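Side-chain contacts in L-glyceraldehyde 3-phosphate reductase (Clostridium beijerinckii, PDB 6HG6), which binds NADPH and probably uses it to reduce aldehydes, as an aldo-keto reductase built on a TIM barrel: residues Y42-E47 and S300-I305; F53-T58 and E307-V312; S284-D289 and T293-G298. All coordinates share one frame; numbering follows the deposited sequence.

Contact 1: residues Y42-E47 and S300-I305; sequences YNNMKE and SKPSQI. With NDP (NADPH dihydro-nicotinamide-adenine-dinucleotide phosphate), chain B.
Asn44 reaches across from helix 42-54 and gives one amide hydrogen to the backbone carbonyl of Ser300, with ND2 2.8 Å from O and an N-H...O angle of 154°. The donor stands above the carbonyl plane, 37° out of it and not on a lone pair. The torsion that turns CG away from the backbone N (chi1 -168°) swings the Asn44 amide off its helix toward the loop. Beside this polar contact Pro302 lays its ring against the same helix, CG lying 4.4 Å from CB of Glu47. Two surface elements of the TIM barrel are joined here, helix 42-54 and the short helix 302-308 that follows the eighth strand, and the loop leading into the latter carries part of the NADPH site. Ser300 OG donates to the 2'-phosphate oxygen O1X at 2.9 Å, and Gln304 NE2 reaches the same O1X at 2.8 Å, so two protein donors grip one oxygen. The other end of the Gln304 amide is also engaged: OE1 accepts from Ser300 N at 3.0 Å, which fixes the amide's rotation and directs NE2 to the phosphate. Farther along helix 42-54, Leu48 and Thr51 extend the packing surface for Pro302 and Ile305.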
# COMPACT_ATOMS: atom_id res chain seq x y z
N TYR A 42 -1.19 -5.24 21.70
CA TYR A 42 -1.28 -3.76 21.57
C TYR A 42 0.11 -3.10 21.66
O TYR A 42 0.38 -2.17 20.87
CB TYR A 42 -2.26 -3.20 22.59
CG TYR A 42 -2.45 -1.73 22.37
CD1 TYR A 42 -3.04 -1.27 21.21
CD2 TYR A 42 -1.99 -0.80 23.29
CE1 TYR A 42 -3.20 0.08 20.97
CE2 TYR A 42 -2.14 0.56 23.07
CZ TYR A 42 -2.75 1.00 21.91
OH TYR A 42 -2.91 2.34 21.66
N ASN A 43 0.93 -3.49 22.62
CA ASN A 43 2.31 -2.93 22.76
C ASN A 43 3.13 -3.21 21.48
O ASN A 43 3.85 -2.28 21.06
CB ASN A 43 2.99 -3.37 24.05
CG ASN A 43 2.36 -2.72 25.27
OD1 ASN A 43 2.31 -3.32 26.34
ND2 ASN A 43 1.87 -1.50 25.13
N ASN A 44 2.98 -4.37 20.83
CA ASN A 44 3.71 -4.66 19.57
C ASN A 44 3.18 -3.75 18.46
O ASN A 44 4.00 -3.25 17.69
CB ASN A 44 3.64 -6.11 19.12
CG ASN A 44 4.64 -6.39 18.02
OD1 ASN A 44 5.85 -6.27 18.20
ND2 ASN A 44 4.14 -6.75 16.84
N MET A 45 1.86 -3.57 18.34
CA MET A 45 1.30 -2.71 17.26
C MET A 45 1.83 -1.29 17.42
O MET A 45 2.20 -0.69 16.40
CB MET A 45 -0.23 -2.65 17.32
CG MET A 45 -0.85 -3.99 17.06
SD MET A 45 -2.66 -3.83 17.02
CE MET A 45 -3.10 -4.33 18.66
N LYS A 46 1.81 -0.76 18.64
CA LYS A 46 2.34 0.60 18.91
C LYS A 46 3.79 0.67 18.48
O LYS A 46 4.13 1.62 17.77
CB LYS A 46 2.29 1.00 20.38
CG LYS A 46 0.96 1.55 20.85
CD LYS A 46 0.82 1.59 22.34
CE LYS A 46 1.97 2.21 23.07
NZ LYS A 46 1.93 1.91 24.52
N GLU A 47 4.61 -0.29 18.89
CA GLU A 47 6.06 -0.29 18.58
C GLU A 47 6.25 -0.35 17.08
O GLU A 47 7.19 0.29 16.57
CB GLU A 47 6.80 -1.40 19.32
CG GLU A 47 6.90 -1.10 20.78
CD GLU A 47 7.58 0.22 21.11
OE1 GLU A 47 8.63 0.51 20.49
OE2 GLU A 47 7.05 0.98 21.99
N SER A 300 5.69 -7.94 11.41
CA SER A 300 5.27 -8.52 12.71
C SER A 300 6.20 -7.99 13.80
O SER A 300 5.84 -8.04 14.99
CB SER A 300 5.23 -10.04 12.69
OG SER A 300 6.46 -10.58 12.24
N LYS A 301 7.39 -7.52 13.43
CA LYS A 301 8.38 -7.08 14.43
C LYS A 301 9.15 -5.88 13.87
O LYS A 301 9.32 -5.74 12.66
CB LYS A 301 9.23 -8.27 14.89
CG LYS A 301 10.09 -8.91 13.83
CD LYS A 301 10.73 -10.21 14.32
CE LYS A 301 11.74 -10.79 13.35
NZ LYS A 301 12.09 -12.18 13.70
N PRO A 302 9.56 -4.95 14.77
CA PRO A 302 10.26 -3.71 14.38
C PRO A 302 11.52 -3.93 13.52
O PRO A 302 11.73 -3.18 12.59
CB PRO A 302 10.68 -3.10 15.72
CG PRO A 302 9.60 -3.61 16.68
CD PRO A 302 9.39 -5.05 16.23
N SER A 303 12.26 -5.01 13.77
CA SER A 303 13.51 -5.29 13.03
C SER A 303 13.21 -5.37 11.53
O SER A 303 14.09 -5.03 10.74
CB SER A 303 14.21 -6.54 13.53
OG SER A 303 13.35 -7.66 13.43
N GLN A 304 12.01 -5.83 11.13
CA GLN A 304 11.68 -5.95 9.69
C GLN A 304 11.55 -4.57 9.07
O GLN A 304 11.99 -4.40 7.93
CB GLN A 304 10.43 -6.78 9.45
CG GLN A 304 10.66 -8.22 9.85
CD GLN A 304 9.38 -9.00 9.92
OE1 GLN A 304 8.31 -8.43 10.09
NE2 GLN A 304 9.50 -10.32 9.87
N ILE A 305 10.98 -3.61 9.79
CA ILE A 305 10.90 -2.22 9.28
C ILE A 305 12.33 -1.70 9.09
O ILE A 305 12.64 -1.16 8.03
CB ILE A 305 10.06 -1.38 10.24
CG1 ILE A 305 8.65 -1.95 10.31
CG2 ILE A 305 10.06 0.08 9.80
CD1 ILE A 305 7.71 -1.23 11.24
PA NDP B . 4.77 -7.77 2.09
O1A NDP B . 4.72 -8.47 0.78
O2A NDP B . 5.71 -6.66 2.43
O5B NDP B . 4.79 -8.86 3.28
C5B NDP B . 4.85 -8.40 4.66
C4B NDP B . 5.26 -9.55 5.55
O4B NDP B . 6.52 -10.07 5.05
C3B NDP B . 5.51 -9.22 7.03
O3B NDP B . 4.34 -9.31 7.84
C2B NDP B . 6.52 -10.30 7.39
O2B NDP B . 5.79 -11.51 7.59
C1B NDP B . 7.37 -10.40 6.13
N9A NDP B . 8.51 -9.50 6.06
C8A NDP B . 8.50 -8.13 5.98
N7A NDP B . 9.69 -7.60 5.87
C5A NDP B . 10.55 -8.69 5.88
C6A NDP B . 11.95 -8.79 5.79
N6A NDP B . 12.76 -7.74 5.68
N1A NDP B . 12.50 -10.03 5.83
C2A NDP B . 11.67 -11.09 5.94
N3A NDP B . 10.35 -11.11 6.02
C4A NDP B . 9.83 -9.87 5.98
O3 NDP B . 3.32 -7.07 2.31
PN NDP B . 1.85 -7.59 2.63
O1N NDP B . 1.75 -7.76 4.11
O2N NDP B . 1.45 -8.71 1.73
O5D NDP B . 1.00 -6.29 2.21
C5D NDP B . 1.48 -4.99 2.66
C4D NDP B . 0.32 -4.03 2.72
O4D NDP B . -0.25 -3.88 1.41
C3D NDP B . -0.88 -4.45 3.57
O3D NDP B . -0.62 -4.25 4.95
C2D NDP B . -1.95 -3.53 2.99
O2D NDP B . -1.83 -2.24 3.53
C1D NDP B . -1.62 -3.53 1.50
N1N NDP B . -2.43 -4.51 0.73
C2N NDP B . -3.39 -4.06 -0.14
C3N NDP B . -4.34 -4.88 -0.67
C7N NDP B . -5.36 -4.31 -1.62
O7N NDP B . -5.41 -3.08 -1.84
N7N NDP B . -6.21 -5.17 -2.18
C4N NDP B . -4.31 -6.33 -0.26
C5N NDP B . -3.13 -6.74 0.52
C6N NDP B . -2.22 -5.86 0.90
P2B NDP B . 6.38 -12.56 8.67
O1X NDP B . 7.19 -11.90 9.77
O2X NDP B . 5.15 -13.25 9.22
O3X NDP B . 7.23 -13.47 7.80

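Contact 2: residues F53-T58 and E307-V312; sequences FDNGIT and ENVGIV. With NDP (NADPH dihydro-nicotinamide-adenine-dinucleotide phosphate), chain B.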
# COMPACT_ATOMS: atom_id res chain seq x y z
N PHE A 53 7.28 5.37 11.85
CA PHE A 53 7.33 6.85 11.82
C PHE A 53 8.74 7.33 12.16
O PHE A 53 9.20 8.30 11.54
CB PHE A 53 6.26 7.44 12.73
CG PHE A 53 6.08 8.94 12.60
CD1 PHE A 53 5.79 9.49 11.37
CD2 PHE A 53 6.13 9.76 13.72
CE1 PHE A 53 5.66 10.88 11.22
CE2 PHE A 53 5.98 11.13 13.59
CZ PHE A 53 5.74 11.68 12.34
N ASP A 54 9.42 6.71 13.12
CA ASP A 54 10.77 7.14 13.52
C ASP A 54 11.75 7.01 12.35
O ASP A 54 12.78 7.65 12.42
CB ASP A 54 11.29 6.35 14.72
CG ASP A 54 10.73 6.79 16.06
OD1 ASP A 54 10.01 7.78 16.11
OD2 ASP A 54 11.12 6.15 17.07
N ASN A 55 11.44 6.13 11.38
CA ASN A 55 12.30 5.85 10.19
C ASN A 55 11.76 6.58 8.96
O ASN A 55 12.20 6.27 7.83
CB ASN A 55 12.40 4.35 9.98
CG ASN A 55 13.32 3.77 11.02
OD1 ASN A 55 12.87 3.26 12.05
ND2 ASN A 55 14.60 3.97 10.85
N GLY A 56 10.83 7.52 9.16
CA GLY A 56 10.33 8.41 8.09
C GLY A 56 9.18 7.86 7.31
O GLY A 56 8.76 8.53 6.36
N ILE A 57 8.61 6.72 7.72
CA ILE A 57 7.39 6.19 7.07
C ILE A 57 6.22 7.03 7.57
O ILE A 57 5.82 6.92 8.74
CB ILE A 57 7.19 4.70 7.29
CG1 ILE A 57 8.42 3.96 6.75
CG2 ILE A 57 5.94 4.29 6.58
CD1 ILE A 57 8.47 2.49 7.15
N THR A 58 5.67 7.87 6.68
CA THR A 58 4.61 8.82 7.05
C THR A 58 3.25 8.31 6.60
O THR A 58 2.24 9.04 6.82
CB THR A 58 4.91 10.17 6.40
OG1 THR A 58 5.05 10.00 4.99
CG2 THR A 58 6.15 10.77 6.99
N GLU A 307 15.25 -3.16 8.75
CA GLU A 307 15.97 -3.77 7.58
C GLU A 307 15.39 -3.20 6.28
O GLU A 307 16.13 -2.93 5.34
CB GLU A 307 15.81 -5.30 7.57
CG GLU A 307 16.18 -5.95 6.23
CD GLU A 307 16.37 -7.47 6.21
OE1 GLU A 307 17.21 -7.99 7.03
OE2 GLU A 307 15.66 -8.14 5.37
N ASN A 308 14.10 -3.08 6.17
CA ASN A 308 13.48 -2.78 4.87
C ASN A 308 13.73 -1.33 4.45
O ASN A 308 13.74 -1.11 3.25
CB ASN A 308 11.98 -3.03 4.86
CG ASN A 308 11.59 -4.49 4.93
OD1 ASN A 308 12.46 -5.37 4.85
ND2 ASN A 308 10.28 -4.71 5.10
N VAL A 309 13.93 -0.39 5.38
CA VAL A 309 13.97 1.05 4.97
C VAL A 309 15.30 1.36 4.27
O VAL A 309 15.33 2.38 3.59
CB VAL A 309 13.64 2.04 6.10
CG1 VAL A 309 12.16 1.97 6.45
CG2 VAL A 309 14.54 1.92 7.32
N GLY A 310 16.34 0.53 4.38
CA GLY A 310 17.59 0.76 3.62
C GLY A 310 17.38 0.62 2.11
O GLY A 310 18.12 1.19 1.35
N ILE A 311 16.37 -0.13 1.68
CA ILE A 311 16.18 -0.55 0.26
C ILE A 311 15.94 0.66 -0.64
O ILE A 311 16.38 0.59 -1.81
CB ILE A 311 15.05 -1.57 0.15
CG1 ILE A 311 13.68 -0.93 0.39
CG2 ILE A 311 15.29 -2.73 1.10
CD1 ILE A 311 13.06 -0.32 -0.85
N VAL A 312 15.29 1.71 -0.12
CA VAL A 312 15.01 2.97 -0.87
C VAL A 312 16.32 3.57 -1.39
O VAL A 312 16.24 4.47 -2.25
CB VAL A 312 14.22 4.03 -0.04
CG1 VAL A 312 13.01 3.40 0.63
CG2 VAL A 312 15.07 4.75 0.99
PA NDP B . 4.77 -7.77 2.09
O1A NDP B . 4.72 -8.47 0.78
O2A NDP B . 5.71 -6.66 2.43
O5B NDP B . 4.79 -8.86 3.28
C5B NDP B . 4.85 -8.40 4.66
C4B NDP B . 5.26 -9.55 5.55
O4B NDP B . 6.52 -10.07 5.05
C3B NDP B . 5.51 -9.22 7.03
O3B NDP B . 4.34 -9.31 7.84
C2B NDP B . 6.52 -10.30 7.39
O2B NDP B . 5.79 -11.51 7.59
C1B NDP B . 7.37 -10.40 6.13
N9A NDP B . 8.51 -9.50 6.06
C8A NDP B . 8.50 -8.13 5.98
N7A NDP B . 9.69 -7.60 5.87
C5A NDP B . 10.55 -8.69 5.88
C6A NDP B . 11.95 -8.79 5.79
N6A NDP B . 12.76 -7.74 5.68
N1A NDP B . 12.50 -10.03 5.83
C2A NDP B . 11.67 -11.09 5.94
N3A NDP B . 10.35 -11.11 6.02
C4A NDP B . 9.83 -9.87 5.98
O3 NDP B . 3.32 -7.07 2.31
PN NDP B . 1.85 -7.59 2.63
O1N NDP B . 1.75 -7.76 4.11
O2N NDP B . 1.45 -8.71 1.73
O5D NDP B . 1.00 -6.29 2.21
C5D NDP B . 1.48 -4.99 2.66
C4D NDP B . 0.32 -4.03 2.72
O4D NDP B . -0.25 -3.88 1.41
C3D NDP B . -0.88 -4.45 3.57
O3D NDP B . -0.62 -4.25 4.95
C2D NDP B . -1.95 -3.53 2.99
O2D NDP B . -1.83 -2.24 3.53
C1D NDP B . -1.62 -3.53 1.50
N1N NDP B . -2.43 -4.51 0.73
C2N NDP B . -3.39 -4.06 -0.14
C3N NDP B . -4.34 -4.88 -0.67
C7N NDP B . -5.36 -4.31 -1.62
O7N NDP B . -5.41 -3.08 -1.84
N7N NDP B . -6.21 -5.17 -2.18
C4N NDP B . -4.31 -6.33 -0.26
C5N NDP B . -3.13 -6.74 0.52
C6N NDP B . -2.22 -5.86 0.90
P2B NDP B . 6.38 -12.56 8.67
O1X NDP B . 7.19 -11.90 9.77
O2X NDP B . 5.15 -13.25 9.22
O3X NDP B . 7.23 -13.47 7.80
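Val309 points its branched side chain at the turn that follows helix 42-54, and its two methyls go to different partners. This turn is a Schellman motif: Gly56, with positive phi, is its C' residue, and Gly56 N bonds to Phe53 O while Ile57 N bonds to Ala52 O. The chain thereby passes from the helix toward the second strand of the TIM barrel. CG1 of Val309 meets CD1 of Ile57 at 3.8 Å, the two side chains lying at an oblique angle. Ile57 makes this touch with the far end of its longer branch, since an extended chain beyond CG1 (chi2 169°) carries CD1 outward to Val309. Asn55 instead crosses Val309 at about a right angle, its CB 4.2 Å from CG2 of Val309. Ile305 and Ile306 of helix 302-308 add to the packing on Ile57 and Asn55 respectively. Just before Val309, the chain turns polar groups to the adenine of NADPH. Asn308 ND2 donates to N7A at 3.0 Å. Glu307 takes the exocyclic amine, where N6A donates almost straight to OE2 at 2.9 Å, with an N-H...O angle of 176°.

Contact 3: residues S284-D289 and T293-G298; sequences SWVLKD and TSVLIG. With NDP (NADPH dihydro-nicotinamide-adenine-dinucleotide phosphate), chain B.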
# COMPACT_ATOMS: atom_id res chain seq x y z
N SER A 284 13.40 -3.15 -3.55
CA SER A 284 14.14 -2.26 -4.48
C SER A 284 13.61 -2.46 -5.90
O SER A 284 13.45 -1.47 -6.62
CB SER A 284 15.59 -2.47 -4.43
OG SER A 284 16.07 -2.22 -3.13
N TRP A 285 13.34 -3.70 -6.31
CA TRP A 285 12.91 -3.97 -7.69
C TRP A 285 11.55 -3.31 -7.97
O TRP A 285 11.36 -2.71 -9.04
CB TRP A 285 12.93 -5.49 -7.93
CG TRP A 285 12.54 -5.85 -9.32
CD1 TRP A 285 13.38 -6.10 -10.35
CD2 TRP A 285 11.21 -6.03 -9.84
NE1 TRP A 285 12.67 -6.40 -11.47
CE2 TRP A 285 11.35 -6.37 -11.20
CE3 TRP A 285 9.93 -5.95 -9.30
CZ2 TRP A 285 10.26 -6.59 -12.03
CZ3 TRP A 285 8.85 -6.18 -10.13
CH2 TRP A 285 9.02 -6.52 -11.46
N VAL A 286 10.61 -3.42 -7.06
CA VAL A 286 9.27 -2.82 -7.26
C VAL A 286 9.40 -1.30 -7.48
O VAL A 286 8.54 -0.75 -8.19
CB VAL A 286 8.37 -3.19 -6.07
CG1 VAL A 286 7.22 -2.29 -5.95
CG2 VAL A 286 7.93 -4.64 -6.19
N LEU A 287 10.38 -0.66 -6.87
CA LEU A 287 10.61 0.81 -6.95
C LEU A 287 11.53 1.22 -8.11
O LEU A 287 11.87 2.40 -8.21
CB LEU A 287 11.25 1.29 -5.64
CG LEU A 287 10.31 1.32 -4.43
CD1 LEU A 287 11.12 1.58 -3.18
CD2 LEU A 287 9.19 2.34 -4.57
N LYS A 288 11.98 0.29 -8.93
CA LYS A 288 13.04 0.65 -9.91
C LYS A 288 12.56 1.71 -10.90
O LYS A 288 13.42 2.47 -11.40
CB LYS A 288 13.56 -0.61 -10.61
CG LYS A 288 12.65 -1.28 -11.63
CD LYS A 288 13.24 -2.62 -12.02
CE LYS A 288 12.66 -3.24 -13.27
NZ LYS A 288 11.24 -3.00 -13.48
N ASP A 289 11.32 1.63 -11.32
CA ASP A 289 10.70 2.55 -12.31
C ASP A 289 10.01 3.72 -11.59
O ASP A 289 9.28 3.51 -10.63
CB ASP A 289 9.73 1.78 -13.22
CG ASP A 289 10.41 0.66 -14.00
OD1 ASP A 289 11.53 0.89 -14.56
OD2 ASP A 289 9.88 -0.45 -13.97
N THR A 293 5.33 4.80 -7.15
CA THR A 293 5.59 5.87 -6.16
C THR A 293 6.16 5.30 -4.86
O THR A 293 7.16 5.81 -4.34
CB THR A 293 4.29 6.60 -5.84
OG1 THR A 293 3.61 6.92 -7.06
CG2 THR A 293 4.55 7.82 -4.99
N SER A 294 5.60 4.20 -4.40
CA SER A 294 5.89 3.65 -3.06
C SER A 294 5.64 2.15 -3.06
O SER A 294 4.88 1.63 -3.89
CB SER A 294 4.95 4.29 -2.04
OG SER A 294 5.28 3.96 -0.71
N VAL A 295 6.33 1.49 -2.16
CA VAL A 295 6.05 0.04 -1.93
C VAL A 295 5.48 -0.07 -0.52
O VAL A 295 6.05 0.49 0.46
CB VAL A 295 7.29 -0.83 -2.14
CG1 VAL A 295 8.42 -0.43 -1.20
CG2 VAL A 295 6.94 -2.30 -1.98
N LEU A 296 4.40 -0.83 -0.43
CA LEU A 296 3.66 -1.02 0.81
C LEU A 296 4.12 -2.31 1.47
O LEU A 296 4.02 -3.39 0.83
CB LEU A 296 2.22 -0.94 0.31
CG LEU A 296 1.11 -0.75 1.30
CD1 LEU A 296 1.41 0.22 2.41
CD2 LEU A 296 -0.13 -0.41 0.52
N ILE A 297 4.76 -2.21 2.64
CA ILE A 297 5.26 -3.37 3.43
C ILE A 297 4.35 -3.65 4.63
O ILE A 297 3.62 -2.76 5.08
CB ILE A 297 6.70 -3.17 3.95
CG1 ILE A 297 6.77 -2.09 5.05
CG2 ILE A 297 7.63 -2.89 2.80
CD1 ILE A 297 8.05 -2.02 5.84
N GLY A 298 4.50 -4.85 5.16
CA GLY A 298 3.92 -5.26 6.44
C GLY A 298 5.05 -5.66 7.34
O GLY A 298 6.16 -5.84 6.84
PA NDP B . 4.77 -7.77 2.09
O1A NDP B . 4.72 -8.47 0.78
O2A NDP B . 5.71 -6.66 2.43
O5B NDP B . 4.79 -8.86 3.28
C5B NDP B . 4.85 -8.40 4.66
C4B NDP B . 5.26 -9.55 5.55
O4B NDP B . 6.52 -10.07 5.05
C3B NDP B . 5.51 -9.22 7.03
O3B NDP B . 4.34 -9.31 7.84
C2B NDP B . 6.52 -10.30 7.39
O2B NDP B . 5.79 -11.51 7.59
C1B NDP B . 7.37 -10.40 6.13
N9A NDP B . 8.51 -9.50 6.06
C8A NDP B . 8.50 -8.13 5.98
N7A NDP B . 9.69 -7.60 5.87
C5A NDP B . 10.55 -8.69 5.88
C6A NDP B . 11.95 -8.79 5.79
N6A NDP B . 12.76 -7.74 5.68
N1A NDP B . 12.50 -10.03 5.83
C2A NDP B . 11.67 -11.09 5.94
N3A NDP B . 10.35 -11.11 6.02
C4A NDP B . 9.83 -9.87 5.98
O3 NDP B . 3.32 -7.07 2.31
PN NDP B . 1.85 -7.59 2.63
O1N NDP B . 1.75 -7.76 4.11
O2N NDP B . 1.45 -8.71 1.73
O5D NDP B . 1.00 -6.29 2.21
C5D NDP B . 1.48 -4.99 2.66
C4D NDP B . 0.32 -4.03 2.72
O4D NDP B . -0.25 -3.88 1.41
C3D NDP B . -0.88 -4.45 3.57
O3D NDP B . -0.62 -4.25 4.95
C2D NDP B . -1.95 -3.53 2.99
O2D NDP B . -1.83 -2.24 3.53
C1D NDP B . -1.62 -3.53 1.50
N1N NDP B . -2.43 -4.51 0.73
C2N NDP B . -3.39 -4.06 -0.14
C3N NDP B . -4.34 -4.88 -0.67
C7N NDP B . -5.36 -4.31 -1.62
O7N NDP B . -5.41 -3.08 -1.84
N7N NDP B . -6.21 -5.17 -2.18
C4N NDP B . -4.31 -6.33 -0.26
C5N NDP B . -3.13 -6.74 0.52
C6N NDP B . -2.22 -5.86 0.90
P2B NDP B . 6.38 -12.56 8.67
O1X NDP B . 7.19 -11.90 9.77
O2X NDP B . 5.15 -13.25 9.22
O3X NDP B . 7.23 -13.47 7.80
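Val286, the last residue of helix 278-286, and Leu287 just beyond it meet Val295 of the eighth barrel strand through apolar side-chain touches; no hydrogen bond crosses between the segments. Each crosses Val295 at about a right angle, and each takes a different methyl. CG1 of Val286 rests 4.0 Å from CG2 of Val295, while CD1 of Leu287 lies 3.9 Å from CG1 of Val295. The split follows from the Val295 torsion (chi1 60°), which puts CG1 between the backbone N and the carbonyl carbon and CG2 opposite the backbone N. The second Leu287 methyl is directed at the main chain instead: CD2 approaches the backbone N of Val295 at 3.8 Å and also lies against Ser294. The helix thus packs on the outside of the closed parallel sheet, as in other TIM barrels.

Hydrogen bonds hold the strand from outside this pair of segments. Ser294 OG bonds to Pro26 O and to Ser29 OG, Thr293 OG1 to Ile219 N, and the backbone of Val295 to Met27 and Ser29, tying the last strand to strand 218-222 on one flank and, closing the barrel, to strand 28-31 on the other.

The charged group lies just past the helix end. Lys288 NZ forms a salt bridge with OD2 of Asp289 at 2.9 Å, and Lys209 is a second cationic partner of that carboxylate. On its way there the Lys288 chain lays CE over one face of the Trp285 ring, 3.5 Å above its plane and offset toward the rim.

Toward NADPH, Leu296 of the strand brings CG to 3.4 Å from the ribose oxygen O4D, and Gly298 N makes a weak hydrogen bond to the phosphate oxygen O2A. The helix-strand contact therefore rests on dispersion and shape, while polar groups of 293-295 bond to neighbouring strands and probably help to set its position.

How the contacts relate
From the N terminus, helix 42-54 and the turn after it supply the first segments of contacts 1 and 2, and the chain then runs through most of the barrel before returning with 284-289. Contact 3 closes a tight local loop between the end of helix 278-286 and strand 294-297. Around helix 302-308, contact 1 and then contact 2 close loops of about 250 residues; these two cross, and contact 3 is nested within both. Ile305 CG2 packs on Ile57 CD1, linking contacts 1 and 2, and Ile311 CD1 packs on Leu287 CD1, linking contacts 2 and 3. Contacts 1 and 2 thus join helix 42-54 to the region of helix 302-308, and all three border NADPH.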